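Local coordinates for protein putative pectin lyase (Geobacillus virus E2, PDB 7CHU) that serves as the trimeric tailspike of a deep-sea thermophilic bacteriophage and probably recognises, and may cleave, polysaccharide on the surface of its host bacterium, at residues N131-M142 with R168-C178; I147-F158 with M177-G188. All coordinates share one frame; numbering follows the deposited sequence.

How the interactions relate
Following the chain from its N terminus, 131-142 comes first, then 147-158, 168-178 and 177-188, so the two contacts cross instead of nesting. Interaction 1 closes a loop of 25 residues, laying the strand at 169-175 beside the one at 135-139; interaction 2 closes one of 18 residues and pairs 145-149 with 177-180 on the next face and, past the intervening loops, 156-160 with 187-195. Each thus joins one coil of the parallel beta-helix to the following coil. They share Met177 and Cys178 at the corner after Lys176, and their centres lie about 17 Å apart. Leu137 of interaction 1 packs on Phe158 of interaction 2 inside the coil.

Interaction 1. Residues N131-M142 with R168-C178; sequences NKSNIRLVGAGM and RLCFVGIEKMC
Successive coils of a right-handed parallel beta-helix meet where Arg136, Leu137 and Val138 pair with Gly173, Ile174 and Glu175. The strands run 13° from parallel, and Leu137 is held through both its backbone atoms: its N donates to Gly173 O (2.9 Å) and its O accepts from Glu175 N (2.8 Å). Leu137 and Ile174 lie on the same face of the sheet and pack on Phe160. The methyl CE of Met177 turns back to the preceding strand, 3.9 Å from Leu137 CB, because CG sits between the backbone N and carbonyl carbon (chi1 77°) and the chain bends again at its end.

On the outer face of this pectate-lyase-like beta-helix, Arg136 meets another subunit of the trimer, its NH2 binding Ala140 O of the second subunit. A bend at chi3 (-68°) carries the guanidinium over to Glu175, where NH1 makes a salt bridge to OE2 (2.7 Å) from the syn side, somewhat out of the carboxylate plane; the oxygen lies almost in the guanidinium plane. Gly173 offers no side chain beside the arginine stem. At the corner, Gly141 N approaches Lys176 O (3.0 Å) from above the carbonyl plane. At the other end, Ser133 OG, also hydrogen-bonded to Asn106 O, accepts from Cys170 N at 2.9 Å, and Asn134 N donates to Cys170 O at 2.8 Å.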
loop_
_atom_site.group_PDB
_atom_site.type_symbol
_atom_site.label_atom_id
_atom_site.label_comp_id
_atom_site.label_asym_id
_atom_site.label_seq_id
_atom_site.Cartn_x
_atom_site.Cartn_y
_atom_site.Cartn_z
ATOM N N ASN A 131 11.940 -15.698 24.951
ATOM C CA ASN A 131 13.377 -15.721 24.689
ATOM C C ASN A 131 13.770 -16.730 23.620
ATOM O O ASN A 131 14.966 -16.984 23.436
ATOM C CB ASN A 131 14.186 -16.042 25.956
ATOM C CG ASN A 131 13.877 -15.125 27.116
ATOM O OD1 ASN A 131 13.620 -15.607 28.206
ATOM N ND2 ASN A 131 13.935 -13.798 26.904
ATOM N N LYS A 132 12.818 -17.336 22.944
ATOM C CA LYS A 132 13.131 -18.348 21.945
ATOM C C LYS A 132 12.445 -18.006 20.631
ATOM O O LYS A 132 11.395 -17.363 20.620
ATOM C CB LYS A 132 12.710 -19.738 22.430
ATOM C CG LYS A 132 13.531 -20.204 23.634
ATOM C CD LYS A 132 13.143 -21.603 24.065
ATOM C CE LYS A 132 13.923 -22.011 25.306
ATOM N NZ LYS A 132 13.522 -23.365 25.782
ATOM N N SER A 133 13.053 -18.445 19.526
ATOM C CA SER A 133 12.566 -18.136 18.190
ATOM C C SER A 133 11.276 -18.896 17.868
ATOM O O SER A 133 10.948 -19.919 18.485
ATOM C CB SER A 133 13.619 -18.488 17.133
ATOM O OG SER A 133 14.697 -17.577 17.175
ATOM N N ASN A 134 10.553 -18.377 16.872
ATOM C CA ASN A 134 9.379 -19.027 16.278
ATOM C C ASN A 134 8.205 -19.095 17.237
ATOM O O ASN A 134 7.409 -20.032 17.193
ATOM C CB ASN A 134 9.722 -20.427 15.754
ATOM C CG ASN A 134 10.829 -20.387 14.732
ATOM O OD1 ASN A 134 10.932 -19.430 13.983
ATOM N ND2 ASN A 134 11.659 -21.402 14.699
ATOM N N ILE A 135 8.071 -18.121 18.126
ATOM C CA ILE A 135 6.954 -18.104 19.062
ATOM C C ILE A 135 6.019 -16.975 18.645
ATOM O O ILE A 135 6.451 -15.826 18.494
ATOM C CB ILE A 135 7.428 -17.941 20.516
ATOM C CG1 ILE A 135 8.172 -19.203 20.976
ATOM C CG2 ILE A 135 6.229 -17.683 21.448
ATOM C CD1 ILE A 135 8.523 -19.218 22.504
ATOM N N ARG A 136 4.742 -17.300 18.445
ATOM C CA ARG A 136 3.727 -16.309 18.120
ATOM C C ARG A 136 2.678 -16.296 19.220
ATOM O O ARG A 136 2.165 -17.355 19.595
ATOM C CB ARG A 136 3.071 -16.619 16.777
ATOM C CG ARG A 136 3.825 -16.088 15.581
ATOM C CD ARG A 136 2.956 -16.212 14.348
ATOM N NE ARG A 136 2.761 -17.608 13.985
ATOM C CZ ARG A 136 1.632 -18.115 13.500
ATOM N NH1 ARG A 136 0.565 -17.347 13.323
ATOM N NH2 ARG A 136 1.567 -19.405 13.199
ATOM N N LEU A 137 2.358 -15.104 19.725
ATOM C CA LEU A 137 1.292 -14.914 20.708
ATOM C C LEU A 137 0.021 -14.471 19.975
ATOM O O LEU A 137 -0.030 -13.379 19.402
ATOM C CB LEU A 137 1.687 -13.885 21.759
ATOM C CG LEU A 137 3.061 -14.000 22.440
ATOM C CD1 LEU A 137 3.286 -12.858 23.450
ATOM C CD2 LEU A 137 3.246 -15.373 23.111
ATOM N N VAL A 138 -1.012 -15.304 20.017
ATOM C CA VAL A 138 -2.228 -15.098 19.236
ATOM C C VAL A 138 -3.419 -15.110 20.184
ATOM O O VAL A 138 -3.564 -16.040 20.975
ATOM C CB VAL A 138 -2.385 -16.190 18.161
ATOM C CG1 VAL A 138 -3.711 -16.013 17.393
ATOM C CG2 VAL A 138 -1.164 -16.214 17.227
ATOM N N GLY A 139 -4.275 -14.088 20.094
ATOM C CA GLY A 139 -5.522 -14.042 20.822
ATOM C C GLY A 139 -6.740 -14.211 19.925
ATOM O O GLY A 139 -6.648 -14.537 18.742
ATOM N N ALA A 140 -7.906 -13.977 20.517
ATOM C CA ALA A 140 -9.171 -14.143 19.807
ATOM C C ALA A 140 -9.636 -12.880 19.085
ATOM O O ALA A 140 -10.634 -12.930 18.353
ATOM C CB ALA A 140 -10.257 -14.596 20.780
ATOM N N GLY A 141 -8.930 -11.763 19.253
ATOM C CA GLY A 141 -9.290 -10.504 18.638
ATOM C C GLY A 141 -8.578 -9.348 19.313
ATOM O O GLY A 141 -8.224 -9.460 20.495
ATOM N N MET A 142 -8.378 -8.235 18.586
ATOM C CA MET A 142 -7.585 -7.102 19.085
ATOM C C MET A 142 -8.103 -6.507 20.397
ATOM O O MET A 142 -7.359 -5.771 21.065
ATOM C CB MET A 142 -7.524 -5.990 18.032
ATOM C CG MET A 142 -6.317 -5.032 18.212
ATOM S SD MET A 142 -6.167 -3.800 16.876
ATOM C CE MET A 142 -7.164 -4.621 15.667
ATOM N N ARG A 168 20.276 -13.929 17.625
ATOM C CA ARG A 168 19.050 -13.183 17.408
ATOM C C ARG A 168 17.830 -14.048 17.688
ATOM O O ARG A 168 17.887 -15.281 17.689
ATOM C CB ARG A 168 19.022 -12.640 15.991
ATOM C CG ARG A 168 20.241 -11.774 15.717
ATOM C CD ARG A 168 20.109 -11.038 14.430
ATOM N NE ARG A 168 19.043 -10.045 14.483
ATOM C CZ ARG A 168 19.194 -8.826 14.986
ATOM N NH1 ARG A 168 20.373 -8.450 15.487
ATOM N NH2 ARG A 168 18.170 -7.977 14.972
ATOM N N LEU A 169 16.727 -13.368 17.951
ATOM C CA LEU A 169 15.419 -13.985 18.033
ATOM C C LEU A 169 14.743 -13.837 16.679
ATOM O O LEU A 169 14.634 -12.716 16.176
ATOM C CB LEU A 169 14.595 -13.290 19.116
ATOM C CG LEU A 169 13.518 -14.122 19.763
ATOM C CD1 LEU A 169 14.197 -15.268 20.483
ATOM C CD2 LEU A 169 12.769 -13.246 20.738
ATOM N N CYS A 170 14.270 -14.947 16.099
ATOM C CA CYS A 170 13.684 -14.911 14.761
ATOM C C CYS A 170 12.239 -15.394 14.728
ATOM O O CYS A 170 11.837 -16.289 15.484
ATOM C CB CYS A 170 14.506 -15.744 13.772
ATOM S SG CYS A 170 16.192 -15.180 13.603
ATOM N N PHE A 171 11.463 -14.783 13.825
ATOM C CA PHE A 171 10.106 -15.234 13.494
ATOM C C PHE A 171 9.182 -15.232 14.710
ATOM O O PHE A 171 8.395 -16.161 14.899
ATOM C CB PHE A 171 10.129 -16.624 12.860
ATOM C CG PHE A 171 11.015 -16.730 11.644
ATOM C CD1 PHE A 171 10.596 -16.215 10.409
ATOM C CD2 PHE A 171 12.254 -17.352 11.732
ATOM C CE1 PHE A 171 11.414 -16.324 9.295
ATOM C CE2 PHE A 171 13.079 -17.480 10.621
ATOM C CZ PHE A 171 12.664 -16.963 9.404
ATOM N N VAL A 172 9.279 -14.206 15.553
ATOM C CA VAL A 172 8.349 -14.039 16.671
ATOM C C VAL A 172 7.240 -13.084 16.251
ATOM O O VAL A 172 7.335 -12.394 15.237
ATOM C CB VAL A 172 9.053 -13.545 17.957
ATOM C CG1 VAL A 172 9.977 -14.639 18.555
ATOM C CG2 VAL A 172 9.824 -12.254 17.682
ATOM N N GLY A 173 6.168 -13.037 17.030
ATOM C CA GLY A 173 5.087 -12.142 16.651
ATOM C C GLY A 173 3.966 -12.123 17.666
ATOM O O GLY A 173 3.914 -12.934 18.602
ATOM N N ILE A 174 3.071 -11.150 17.464
ATOM C CA ILE A 174 1.824 -11.006 18.200
ATOM C C ILE A 174 0.719 -10.827 17.161
ATOM O O ILE A 174 0.904 -10.107 16.175
ATOM C CB ILE A 174 1.854 -9.789 19.163
ATOM C CG1 ILE A 174 3.007 -9.905 20.186
ATOM C CG2 ILE A 174 0.502 -9.619 19.873
ATOM C CD1 ILE A 174 3.107 -8.723 21.128
ATOM N N GLU A 175 -0.433 -11.454 17.391
ATOM C CA GLU A 175 -1.596 -11.301 16.522
ATOM C C GLU A 175 -2.855 -11.266 17.371
ATOM O O GLU A 175 -2.987 -12.027 18.327
ATOM C CB GLU A 175 -1.724 -12.439 15.492
ATOM C CG GLU A 175 -0.532 -12.674 14.579
ATOM C CD GLU A 175 -0.683 -13.989 13.784
ATOM O OE1 GLU A 175 -1.827 -14.350 13.439
ATOM O OE2 GLU A 175 0.326 -14.679 13.525
ATOM N N LYS A 176 -3.767 -10.361 17.029
ATOM C CA LYS A 176 -5.149 -10.401 17.496
ATOM C C LYS A 176 -5.280 -10.382 19.028
ATOM O O LYS A 176 -5.954 -11.230 19.627
ATOM C CB LYS A 176 -5.854 -11.631 16.913
ATOM C CG LYS A 176 -5.734 -11.780 15.426
ATOM C CD LYS A 176 -6.550 -10.711 14.753
ATOM C CE LYS A 176 -6.531 -10.816 13.226
ATOM N NZ LYS A 176 -7.462 -9.756 12.680
ATOM N N MET A 177 -4.711 -9.348 19.650
ATOM C CA MET A 177 -4.864 -9.143 21.088
ATOM C C MET A 177 -4.429 -7.718 21.428
ATOM O O MET A 177 -3.760 -7.054 20.631
ATOM C CB MET A 177 -4.050 -10.170 21.900
ATOM C CG MET A 177 -2.549 -9.877 21.958
ATOM S SD MET A 177 -1.639 -10.981 23.123
ATOM C CE MET A 177 -1.910 -12.503 22.291
ATOM N N CYS A 178 -4.829 -7.253 22.621
ATOM C CA CYS A 178 -4.517 -5.911 23.127
ATOM C C CYS A 178 -3.661 -6.041 24.383
ATOM O O CYS A 178 -3.879 -6.941 25.203
ATOM C CB CYS A 178 -5.803 -5.095 23.479
ATOM S SG CYS A 178 -5.532 -3.330 24.028
#

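Interaction 2. Residues I147-F158 with M177-G188; sequences IKSTITNGNPVF and MCIDGQNNDCIG
Ile179 lies at the apolar centre, with Val157 CG2 3.7 Å from its CG2 as the two side chains run alongside, pointing opposite ways. Phe158 comes in at a slant, and Ile179 CD1 meets the ring edge in the ring plane. Met177 SD stands 4.0 Å from Phe158 CE2, an oblique Met-aromatic contact. Farther out, Ile151 packs on CB of Cys186.

Two parallel ladders flank this core, one between 147-149 and 178-180, the other between Pro156 and Ile187, each joining neighbouring coils of the beta-helix. Between them the chain turns: Gly181 to Asn184 form a type I' turn, while Ser149 OG, anti to its own N (chi1 -175°), accepts a hydrogen bond from Ile151 N, an ST turn. Gly154 N reaches Asp185 O at 2.8 Å across the loops.

At the polar edge Lys148, bent at chi2, forms a salt bridge through NZ to Asp180 OD2 (3.0 Å), on its anti side. The other carboxylate oxygen, OD1, accepts from Gln182 N in an Asx turn. Gln182 then extends NE2 to Ser149 O (2.7 Å), coming from above the carbonyl plane. One water bridges Thr152 O and Asp185 OD2, and Asn209 binds Asp185 OD1. Held by Lys148 NZ at one oxygen and by the Gln182 N-H at the other, the Asp180 carboxylate is restrained in rotation.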
loop_
_atom_site.group_PDB
_atom_site.type_symbol
_atom_site.label_atom_id
_atom_site.label_comp_id
_atom_site.label_asym_id
_atom_site.label_seq_id
_atom_site.Cartn_x
_atom_site.Cartn_y
_atom_site.Cartn_z
ATOM N N ILE A 147 -4.676 -8.140 27.621
ATOM C CA ILE A 147 -3.748 -8.255 28.742
ATOM C C ILE A 147 -3.812 -6.952 29.531
ATOM O O ILE A 147 -3.598 -5.871 28.968
ATOM C CB ILE A 147 -2.324 -8.538 28.241
ATOM C CG1 ILE A 147 -2.302 -9.652 27.166
ATOM C CG2 ILE A 147 -1.400 -8.852 29.398
ATOM C CD1 ILE A 147 -2.809 -11.026 27.602
ATOM N N LYS A 148 -4.181 -7.036 30.808
ATOM C CA LYS A 148 -4.312 -5.878 31.684
ATOM C C LYS A 148 -3.109 -5.815 32.620
ATOM O O LYS A 148 -2.981 -6.633 33.534
ATOM C CB LYS A 148 -5.608 -5.937 32.488
ATOM C CG LYS A 148 -6.865 -5.924 31.614
ATOM C CD LYS A 148 -7.403 -4.546 31.339
ATOM C CE LYS A 148 -8.791 -4.623 30.688
ATOM N NZ LYS A 148 -9.286 -3.267 30.294
ATOM N N SER A 149 -2.242 -4.836 32.414
ATOM C CA SER A 149 -1.004 -4.752 33.188
ATOM C C SER A 149 -1.218 -4.008 34.493
ATOM O O SER A 149 -1.904 -2.984 34.530
ATOM C CB SER A 149 0.078 -4.029 32.386
ATOM O OG SER A 149 1.323 -4.041 33.074
ATOM N N THR A 150 -0.576 -4.490 35.557
ATOM C CA THR A 150 -0.397 -3.699 36.770
ATOM C C THR A 150 1.069 -3.380 37.006
ATOM O O THR A 150 1.437 -2.973 38.112
ATOM C CB THR A 150 -0.950 -4.419 38.003
ATOM O OG1 THR A 150 -0.100 -5.532 38.310
ATOM C CG2 THR A 150 -2.386 -4.913 37.762
ATOM N N ILE A 151 1.917 -3.598 36.005
ATOM C CA ILE A 151 3.344 -3.339 36.142
ATOM C C ILE A 151 3.589 -1.837 36.248
ATOM O O ILE A 151 3.104 -1.049 35.424
ATOM C CB ILE A 151 4.102 -3.943 34.953
ATOM C CG1 ILE A 151 3.895 -5.459 34.914
ATOM C CG2 ILE A 151 5.569 -3.552 34.977
ATOM C CD1 ILE A 151 4.538 -6.099 33.703
ATOM N N THR A 152 4.344 -1.431 37.266
ATOM C CA THR A 152 4.650 -0.018 37.477
ATOM C C THR A 152 6.139 0.284 37.541
ATOM O O THR A 152 6.505 1.435 37.819
ATOM C CB THR A 152 4.024 0.501 38.786
ATOM O OG1 THR A 152 4.566 -0.237 39.893
ATOM C CG2 THR A 152 2.501 0.375 38.763
ATOM N N ASN A 153 7.010 -0.698 37.324
ATOM C CA ASN A 153 8.444 -0.476 37.480
ATOM C C ASN A 153 9.131 -0.184 36.157
ATOM O O ASN A 153 10.366 -0.261 36.074
ATOM C CB ASN A 153 9.113 -1.668 38.171
ATOM C CG ASN A 153 8.947 -2.952 37.376
ATOM O OD1 ASN A 153 8.479 -2.931 36.234
ATOM N ND2 ASN A 153 9.316 -4.063 37.967
ATOM N N GLY A 154 8.365 0.171 35.126
ATOM C CA GLY A 154 8.940 0.484 33.835
ATOM C C GLY A 154 9.251 -0.716 32.964
ATOM O O GLY A 154 9.726 -0.532 31.839
ATOM N N ASN A 155 8.995 -1.936 33.437
ATOM C CA ASN A 155 9.245 -3.123 32.632
ATOM C C ASN A 155 8.168 -3.297 31.571
ATOM O O ASN A 155 7.068 -2.755 31.693
ATOM C CB ASN A 155 9.285 -4.378 33.507
ATOM C CG ASN A 155 10.690 -4.694 34.018
ATOM O OD1 ASN A 155 11.676 -4.114 33.563
ATOM N ND2 ASN A 155 10.778 -5.614 34.973
ATOM N N PRO A 156 8.458 -4.069 30.526
ATOM C CA PRO A 156 7.427 -4.377 29.528
ATOM C C PRO A 156 6.488 -5.473 30.010
ATOM O O PRO A 156 6.822 -6.262 30.892
ATOM C CB PRO A 156 8.233 -4.838 28.310
ATOM C CG PRO A 156 9.553 -5.293 28.860
ATOM C CD PRO A 156 9.812 -4.443 30.070
ATOM N N VAL A 157 5.283 -5.486 29.425
ATOM C CA VAL A 157 4.351 -6.588 29.657
ATOM C C VAL A 157 4.867 -7.844 28.971
ATOM O O VAL A 157 5.008 -8.904 29.594
ATOM C CB VAL A 157 2.938 -6.223 29.164
ATOM C CG1 VAL A 157 1.977 -7.366 29.423
ATOM C CG2 VAL A 157 2.430 -4.994 29.856
ATOM N N PHE A 158 5.199 -7.730 27.682
ATOM C CA PHE A 158 5.836 -8.799 26.921
ATOM C C PHE A 158 7.212 -8.312 26.494
ATOM O O PHE A 158 7.313 -7.345 25.734
ATOM C CB PHE A 158 5.024 -9.170 25.674
ATOM C CG PHE A 158 3.731 -9.855 25.962
ATOM C CD1 PHE A 158 3.694 -11.010 26.737
ATOM C CD2 PHE A 158 2.547 -9.369 25.424
ATOM C CE1 PHE A 158 2.491 -11.656 26.980
ATOM C CE2 PHE A 158 1.346 -10.011 25.661
ATOM C CZ PHE A 158 1.311 -11.147 26.441
ATOM N N MET A 177 -4.711 -9.348 19.650
ATOM C CA MET A 177 -4.864 -9.143 21.088
ATOM C C MET A 177 -4.429 -7.718 21.428
ATOM O O MET A 177 -3.760 -7.054 20.631
ATOM C CB MET A 177 -4.050 -10.170 21.900
ATOM C CG MET A 177 -2.549 -9.877 21.958
ATOM S SD MET A 177 -1.639 -10.981 23.123
ATOM C CE MET A 177 -1.910 -12.503 22.291
ATOM N N CYS A 178 -4.829 -7.253 22.621
ATOM C CA CYS A 178 -4.517 -5.911 23.127
ATOM C C CYS A 178 -3.661 -6.041 24.383
ATOM O O CYS A 178 -3.879 -6.941 25.203
ATOM C CB CYS A 178 -5.803 -5.095 23.479
ATOM S SG CYS A 178 -5.532 -3.330 24.028
ATOM N N ILE A 179 -2.682 -5.147 24.527
ATOM C CA ILE A 179 -1.992 -4.920 25.794
ATOM C C ILE A 179 -2.466 -3.575 26.333
ATOM O O ILE A 179 -2.278 -2.539 25.682
ATOM C CB ILE A 179 -0.463 -4.934 25.638
ATOM C CG1 ILE A 179 0.034 -6.350 25.352
ATOM C CG2 ILE A 179 0.192 -4.409 26.931
ATOM C CD1 ILE A 179 -0.034 -6.756 23.868
ATOM N N ASP A 180 -3.085 -3.587 27.514
ATOM C CA ASP A 180 -3.641 -2.385 28.138
ATOM C C ASP A 180 -2.843 -2.097 29.408
ATOM O O ASP A 180 -2.945 -2.845 30.395
ATOM C CB ASP A 180 -5.128 -2.583 28.435
ATOM C CG ASP A 180 -5.769 -1.396 29.152
ATOM O OD1 ASP A 180 -5.081 -0.379 29.466
ATOM O OD2 ASP A 180 -6.992 -1.494 29.415
ATOM N N GLY A 181 -2.052 -1.007 29.375
ATOM C CA GLY A 181 -1.184 -0.646 30.490
ATOM C C GLY A 181 -1.898 -0.016 31.668
ATOM O O GLY A 181 -1.285 0.164 32.727
ATOM N N GLN A 182 -3.182 0.311 31.502
ATOM C CA GLN A 182 -4.018 0.884 32.563
ATOM C C GLN A 182 -3.387 2.150 33.146
ATOM O O GLN A 182 -3.546 2.448 34.332
ATOM C CB GLN A 182 -4.317 -0.140 33.665
ATOM C CG GLN A 182 -4.946 -1.452 33.132
ATOM C CD GLN A 182 -5.477 -2.356 34.236
ATOM O OE1 GLN A 182 -6.661 -2.319 34.535
ATOM N NE2 GLN A 182 -4.612 -3.200 34.818
ATOM N N ASN A 183 -2.668 2.898 32.303
ATOM C CA ASN A 183 -1.989 4.134 32.698
ATOM C C ASN A 183 -0.880 3.891 33.705
ATOM O O ASN A 183 -0.381 4.840 34.320
ATOM C CB ASN A 183 -2.979 5.167 33.236
ATOM C CG ASN A 183 -3.961 5.618 32.174
ATOM O OD1 ASN A 183 -5.172 5.583 32.371
ATOM N ND2 ASN A 183 -3.437 5.996 31.024
ATOM N N ASN A 184 -0.462 2.641 33.868
ATOM C CA ASN A 184 0.669 2.334 34.724
ATOM C C ASN A 184 1.994 2.581 34.006
ATOM O O ASN A 184 2.062 2.659 32.775
ATOM C CB ASN A 184 0.591 0.890 35.203
ATOM C CG ASN A 184 -0.598 0.656 36.102
ATOM O OD1 ASN A 184 -1.383 -0.275 35.909
ATOM N ND2 ASN A 184 -0.752 1.515 37.077
ATOM N N ASP A 185 3.060 2.695 34.799
ATOM C CA ASP A 185 4.410 2.879 34.251
ATOM C C ASP A 185 4.967 1.525 33.819
ATOM O O ASP A 185 5.749 0.873 34.524
ATOM C CB ASP A 185 5.329 3.557 35.258
ATOM C CG ASP A 185 6.700 3.850 34.684
ATOM O OD1 ASP A 185 6.934 3.631 33.467
ATOM O OD2 ASP A 185 7.557 4.302 35.462
ATOM N N CYS A 186 4.545 1.103 32.623
ATOM C CA CYS A 186 5.015 -0.120 31.983
ATOM C C CYS A 186 5.168 0.142 30.491
ATOM O O CYS A 186 4.536 1.047 29.942
ATOM C CB CYS A 186 4.074 -1.307 32.234
ATOM S SG CYS A 186 2.429 -1.109 31.474
ATOM N N ILE A 187 6.049 -0.623 29.845
ATOM C CA ILE A 187 6.123 -0.703 28.391
ATOM C C ILE A 187 5.118 -1.764 27.943
ATOM O O ILE A 187 4.967 -2.788 28.603
ATOM C CB ILE A 187 7.555 -1.049 27.937
ATOM C CG1 ILE A 187 8.530 0.084 28.323
ATOM C CG2 ILE A 187 7.599 -1.361 26.407
ATOM C CD1 ILE A 187 9.993 -0.341 28.319
ATOM N N GLY A 188 4.403 -1.517 26.851
ATOM C CA GLY A 188 3.456 -2.523 26.411
ATOM C C GLY A 188 4.169 -3.737 25.874
ATOM O O GLY A 188 4.006 -4.851 26.382
HETATM O O HOH W 1 6.929 3.945 38.679
#